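Local structure of Lmo0794 protein (Listeria monocytogenes, 3EW7) at residues Arg132-Gln137 with Tyr152-Ala157; Gly35-Thr38 with Asp43-Ile46. The protein is of unknown function but probably binds NAD(P) in a Rossmann-type domain and may be an oxidoreductase or an NAD-dependent epimerase/dehydratase. The protein carries 3 engineered substitutions. All coordinates share one frame; numbering follows the deposited sequence.

Contact 1 of 2, residues Arg132-Gln137 with Tyr152-Ala157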
loop_
_atom_site.group_PDB
_atom_site.type_symbol
_atom_site.label_atom_id
_atom_site.label_comp_id
_atom_site.label_asym_id
_atom_site.label_seq_id
_atom_site.Cartn_x
_atom_site.Cartn_y
_atom_site.Cartn_z
ATOM N N ARG A 132 6.362 -11.448 -11.872
ATOM C CA ARG A 132 7.750 -11.043 -12.016
ATOM C C ARG A 132 7.965 -9.637 -11.483
ATOM O O ARG A 132 9.028 -9.326 -10.946
ATOM C CB ARG A 132 8.188 -11.120 -13.482
ATOM C CG ARG A 132 7.186 -10.560 -14.493
ATOM C CD ARG A 132 7.764 -10.620 -15.914
ATOM N NE ARG A 132 8.528 -11.854 -16.149
ATOM C CZ ARG A 132 8.002 -13.032 -16.486
ATOM N NH1 ARG A 132 6.689 -13.163 -16.647
ATOM N NH2 ARG A 132 8.792 -14.092 -16.640
ATOM N N ALA A 133 6.952 -8.789 -11.630
ATOM C CA ALA A 133 7.049 -7.420 -11.148
ATOM C C ALA A 133 7.274 -7.454 -9.650
ATOM O O ALA A 133 8.078 -6.698 -9.110
ATOM C CB ALA A 133 5.781 -6.657 -11.459
ATOM N N GLN A 134 6.562 -8.346 -8.977
ATOM C CA GLN A 134 6.683 -8.467 -7.539
ATOM C C GLN A 134 8.080 -8.904 -7.160
ATOM O O GLN A 134 8.708 -8.321 -6.274
ATOM C CB GLN A 134 5.683 -9.483 -7.003
ATOM C CG GLN A 134 5.553 -9.446 -5.503
ATOM C CD GLN A 134 4.719 -10.573 -4.966
ATOM O OE1 GLN A 134 5.253 -11.599 -4.547
ATOM N NE2 GLN A 134 3.398 -10.397 -4.981
ATOM N N ALA A 135 8.558 -9.946 -7.831
ATOM C CA ALA A 135 9.886 -10.481 -7.570
ATOM C C ALA A 135 10.905 -9.371 -7.713
ATOM O O ALA A 135 11.834 -9.277 -6.918
ATOM C CB ALA A 135 10.198 -11.612 -8.534
ATOM N N LYS A 136 10.729 -8.528 -8.725
ATOM C CA LYS A 136 11.632 -7.412 -8.950
ATOM C C LYS A 136 11.620 -6.447 -7.769
ATOM O O LYS A 136 12.677 -6.083 -7.244
ATOM C CB LYS A 136 11.241 -6.668 -10.222
ATOM C CG LYS A 136 12.018 -7.106 -11.436
ATOM C CD LYS A 136 13.129 -6.119 -11.758
ATOM C CE LYS A 136 14.197 -6.755 -12.645
ATOM N NZ LYS A 136 15.107 -7.672 -11.881
ATOM N N GLN A 137 10.425 -6.028 -7.361
ATOM C CA GLN A 137 10.280 -5.113 -6.238
ATOM C C GLN A 137 11.009 -5.695 -5.036
ATOM O O GLN A 137 11.768 -5.001 -4.356
ATOM C CB GLN A 137 8.804 -4.916 -5.900
ATOM C CG GLN A 137 7.982 -4.320 -7.032
ATOM C CD GLN A 137 6.514 -4.194 -6.682
ATOM O OE1 GLN A 137 5.883 -5.157 -6.250
ATOM N NE2 GLN A 137 5.961 -3.005 -6.868
ATOM N N TYR A 152 6.412 -6.059 2.935
ATOM C CA TYR A 152 5.698 -6.455 1.735
ATOM C C TYR A 152 4.713 -7.542 2.153
ATOM O O TYR A 152 5.108 -8.562 2.721
ATOM C CB TYR A 152 6.658 -7.003 0.687
ATOM C CG TYR A 152 6.087 -6.995 -0.717
ATOM C CD1 TYR A 152 6.406 -5.973 -1.612
ATOM C CD2 TYR A 152 5.193 -7.988 -1.138
ATOM C CE1 TYR A 152 5.852 -5.938 -2.879
ATOM C CE2 TYR A 152 4.630 -7.960 -2.407
ATOM C CZ TYR A 152 4.963 -6.932 -3.274
ATOM O OH TYR A 152 4.409 -6.886 -4.529
ATOM N N ILE A 153 3.432 -7.315 1.875
ATOM C CA ILE A 153 2.397 -8.278 2.238
ATOM C C ILE A 153 1.704 -8.944 1.043
ATOM O O ILE A 153 1.299 -8.276 0.085
ATOM C CB ILE A 153 1.326 -7.617 3.150
ATOM C CG1 ILE A 153 0.346 -8.675 3.653
ATOM C CG2 ILE A 153 0.590 -6.520 2.397
ATOM C CD1 ILE A 153 -0.663 -8.134 4.637
ATOM N N SER A 154 1.592 -10.269 1.118
ATOM C CA SER A 154 0.944 -11.075 0.090
ATOM C C SER A 154 -0.251 -11.791 0.703
ATOM O O SER A 154 -0.232 -12.168 1.873
ATOM C CB SER A 154 1.915 -12.110 -0.481
ATOM O OG SER A 154 2.913 -11.493 -1.273
ATOM N N PRO A 155 -1.314 -11.981 -0.089
ATOM C CA PRO A 155 -2.527 -12.655 0.373
ATOM C C PRO A 155 -2.346 -14.161 0.405
ATOM O O PRO A 155 -1.495 -14.716 -0.294
ATOM C CB PRO A 155 -3.552 -12.231 -0.657
ATOM C CG PRO A 155 -2.744 -12.229 -1.901
ATOM C CD PRO A 155 -1.481 -11.514 -1.476
ATOM N N SER A 156 -3.165 -14.823 1.207
ATOM C CA SER A 156 -3.090 -16.267 1.325
ATOM C C SER A 156 -3.532 -17.058 0.077
ATOM O O SER A 156 -2.767 -17.890 -0.423
ATOM C CB SER A 156 -3.885 -16.738 2.557
ATOM O OG SER A 156 -5.151 -16.101 2.647
ATOM N N ALA A 157 -4.725 -16.781 -0.454
ATOM C CA ALA A 157 -5.226 -17.570 -1.581
ATOM C C ALA A 157 -5.582 -16.930 -2.936
ATOM O O ALA A 157 -4.841 -17.079 -3.903
ATOM C CB ALA A 157 -6.408 -18.406 -1.102
#
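Gln134 and Gln137, one turn apart on helix 131-142, face Tyr152 and Ser154 of strand 150-154; the short axes approach to 11.3 Å and run nearly antiparallel (152°), as a helix does when it returns the chain between two parallel strands. Even the nearest CA atoms, those of Gln137 and Tyr152, are 9.3 Å apart, which leaves the whole junction to side chains. Tyr152 spans most of the gap. Its CG is anti to the backbone N (chi1 -160°), and the ring reaches toward the helix with the hydroxyl leading. There Tyr152 OH donates a hydrogen bond of 2.9 Å to Gln137 OE1. The C=O...donor angle of 162° places the hydroxyl almost straight beyond the carbonyl oxygen, and Gln137 OE1 sits at the ring edge, near the ring plane, 3.5 Å from Tyr152 CE1. The same amide uses NE2 for a weak hydrogen bond to His79 O. Gln134 makes a contact without a hydrogen bond, through CG and the amide. Its extended chain passes obliquely by the phenol end, where Gln134 CG lies 3.4 Å from Tyr152 CZ. Gln134 CD follows at 3.7 Å from Tyr152 CE2. The amide and ring planes are far from parallel, so no amide-on-ring stack forms. Farther along, Gln134 NE2 lies 3.9 Å from Ser154 OG, too long for a bond; the serine hydroxyl is instead hydrogen-bonded to His207 NE2. His207 also meets the Tyr152 ring edge-to-face, and Leu138 and Leu141 of the same helix pack on Tyr152. Between the two segments, then, a single directed hydrogen bond accompanies van der Waals packing: it satisfies the phenol proton at the buried interface between helix 131-142 and the parallel sheet, while Gln134 flanks the same hydroxyl with aliphatic carbon.

Contact 2 of 2, residues Gly35-Thr38 with Asp43-Ile46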
loop_
_atom_site.group_PDB
_atom_site.type_symbol
_atom_site.label_atom_id
_atom_site.label_comp_id
_atom_site.label_asym_id
_atom_site.label_seq_id
_atom_site.Cartn_x
_atom_site.Cartn_y
_atom_site.Cartn_z
ATOM N N GLY A 35 -11.402 12.476 -7.928
ATOM C CA GLY A 35 -12.634 12.116 -8.584
ATOM C C GLY A 35 -13.578 11.123 -7.934
ATOM O O GLY A 35 -14.626 11.496 -7.387
ATOM N N LYS A 36 -13.212 9.843 -7.980
ATOM C CA LYS A 36 -14.008 8.773 -7.381
ATOM C C LYS A 36 -14.239 9.006 -5.886
ATOM O O LYS A 36 -15.375 9.160 -5.423
ATOM C CB LYS A 36 -13.324 7.417 -7.621
ATOM N N ILE A 37 -13.143 9.054 -5.138
ATOM C CA ILE A 37 -13.132 9.221 -3.673
ATOM C C ILE A 37 -13.924 10.332 -2.960
ATOM O O ILE A 37 -14.562 10.066 -1.947
ATOM C CB ILE A 37 -11.685 9.356 -3.126
ATOM C CG1 ILE A 37 -11.674 9.225 -1.602
ATOM C CG2 ILE A 37 -11.120 10.730 -3.478
ATOM C CD1 ILE A 37 -11.408 7.830 -1.099
ATOM N N THR A 38 -13.831 11.565 -3.458
ATOM C CA THR A 38 -14.507 12.701 -2.834
ATOM C C THR A 38 -15.984 12.425 -2.565
ATOM O O THR A 38 -16.485 12.646 -1.450
ATOM C CB THR A 38 -14.395 13.974 -3.708
ATOM O OG1 THR A 38 -13.010 14.299 -3.873
ATOM C CG2 THR A 38 -15.107 15.154 -3.047
ATOM N N ASP A 43 -15.047 12.807 4.862
ATOM C CA ASP A 43 -14.551 12.999 6.221
ATOM C C ASP A 43 -13.066 12.709 6.386
ATOM O O ASP A 43 -12.450 13.160 7.351
ATOM C CB ASP A 43 -15.343 12.131 7.180
ATOM N N ILE A 44 -12.496 11.962 5.445
ATOM C CA ILE A 44 -11.085 11.592 5.508
ATOM C C ILE A 44 -10.168 12.561 4.758
ATOM O O ILE A 44 -10.571 13.178 3.777
ATOM C CB ILE A 44 -10.885 10.127 4.991
ATOM C CG1 ILE A 44 -9.995 10.089 3.747
ATOM C CG2 ILE A 44 -12.246 9.503 4.678
ATOM C CD1 ILE A 44 -10.681 10.515 2.470
ATOM N N ASN A 45 -8.935 12.691 5.238
ATOM C CA ASN A 45 -7.948 13.583 4.632
ATOM C C ASN A 45 -7.570 13.138 3.206
ATOM O O ASN A 45 -7.490 11.943 2.913
ATOM C CB ASN A 45 -6.699 13.622 5.505
ATOM C CG ASN A 45 -5.970 14.936 5.413
ATOM O OD1 ASN A 45 -5.913 15.552 4.351
ATOM N ND2 ASN A 45 -5.397 15.373 6.528
ATOM N N ILE A 46 -7.332 14.102 2.320
ATOM C CA ILE A 46 -6.981 13.794 0.934
ATOM C C ILE A 46 -5.761 14.545 0.412
ATOM O O ILE A 46 -5.684 15.765 0.504
ATOM C CB ILE A 46 -8.148 14.120 -0.034
ATOM C CG1 ILE A 46 -9.282 13.116 0.134
ATOM C CG2 ILE A 46 -7.665 14.079 -1.470
ATOM C CD1 ILE A 46 -10.487 13.421 -0.742
#
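Ile37 and Thr38 of helix 35-40 meet Ile44, just before strand 45-48, and Ile46 within it, entirely through side chains: no hydrogen bond crosses, and the nearest CA pair, Thr38 with Ile46, is 8.5 Å apart. The apolar contacts come first. Ile46 is the main reach from the strand; its CG1 is anti to the carbonyl carbon (chi1 -72°) and the chain continues extended (chi2 177°), which carries Ile46 CD1 to 3.9 Å from Ile37 CG2. The two isoleucines run antiparallel past each other, so that a terminal methyl on one side meets the gamma methyl branch on the other. Ile44 adds a looser contact, Ile44 CD1 lying 4.4 Å from Ile37 CG1. Mixed polar and apolar contact is confined to Thr38, whose side chain lies roughly perpendicular to that of Ile46 and brings Thr38 OG1 to 4.1 Å from Ile46 CD1. That hydroxyl is hydrogen-bonded to Ala34 O, just before the helix. Ile37 and Ile44 both touch Ala29 of strand 26-31, and Asn45 shares a backbone hydrogen bond with that residue. The helix thus sits over the two strands it connects, the right place for the helix of a Rossmann β-α-β unit, and across these segments it meets the outermost strand 45-48 and its approach by apolar contact without a directed bond, with buried Ile37 at its centre.

From the N terminus, the chain leaves strand 26-31 and enters helix 35-40, and contact 2 closes the short turn from there into the edge strand 45-48. Only much later, after strands 64-67 and 97-101, does contact 1 close its own loop, between helix 131-142 and strand 150-154. The two follow in series, neither enclosing nor crossing the other. Their centres lie 28 Å apart, on opposite sides of the chain's centre, and their nearest atoms remain about 19 Å apart, so any relation runs through the shared parallel sheet. Contact 2 joins a helix to one outer strand; contact 1 joins another to strand 150-154, next to the other outer strand, 207-209.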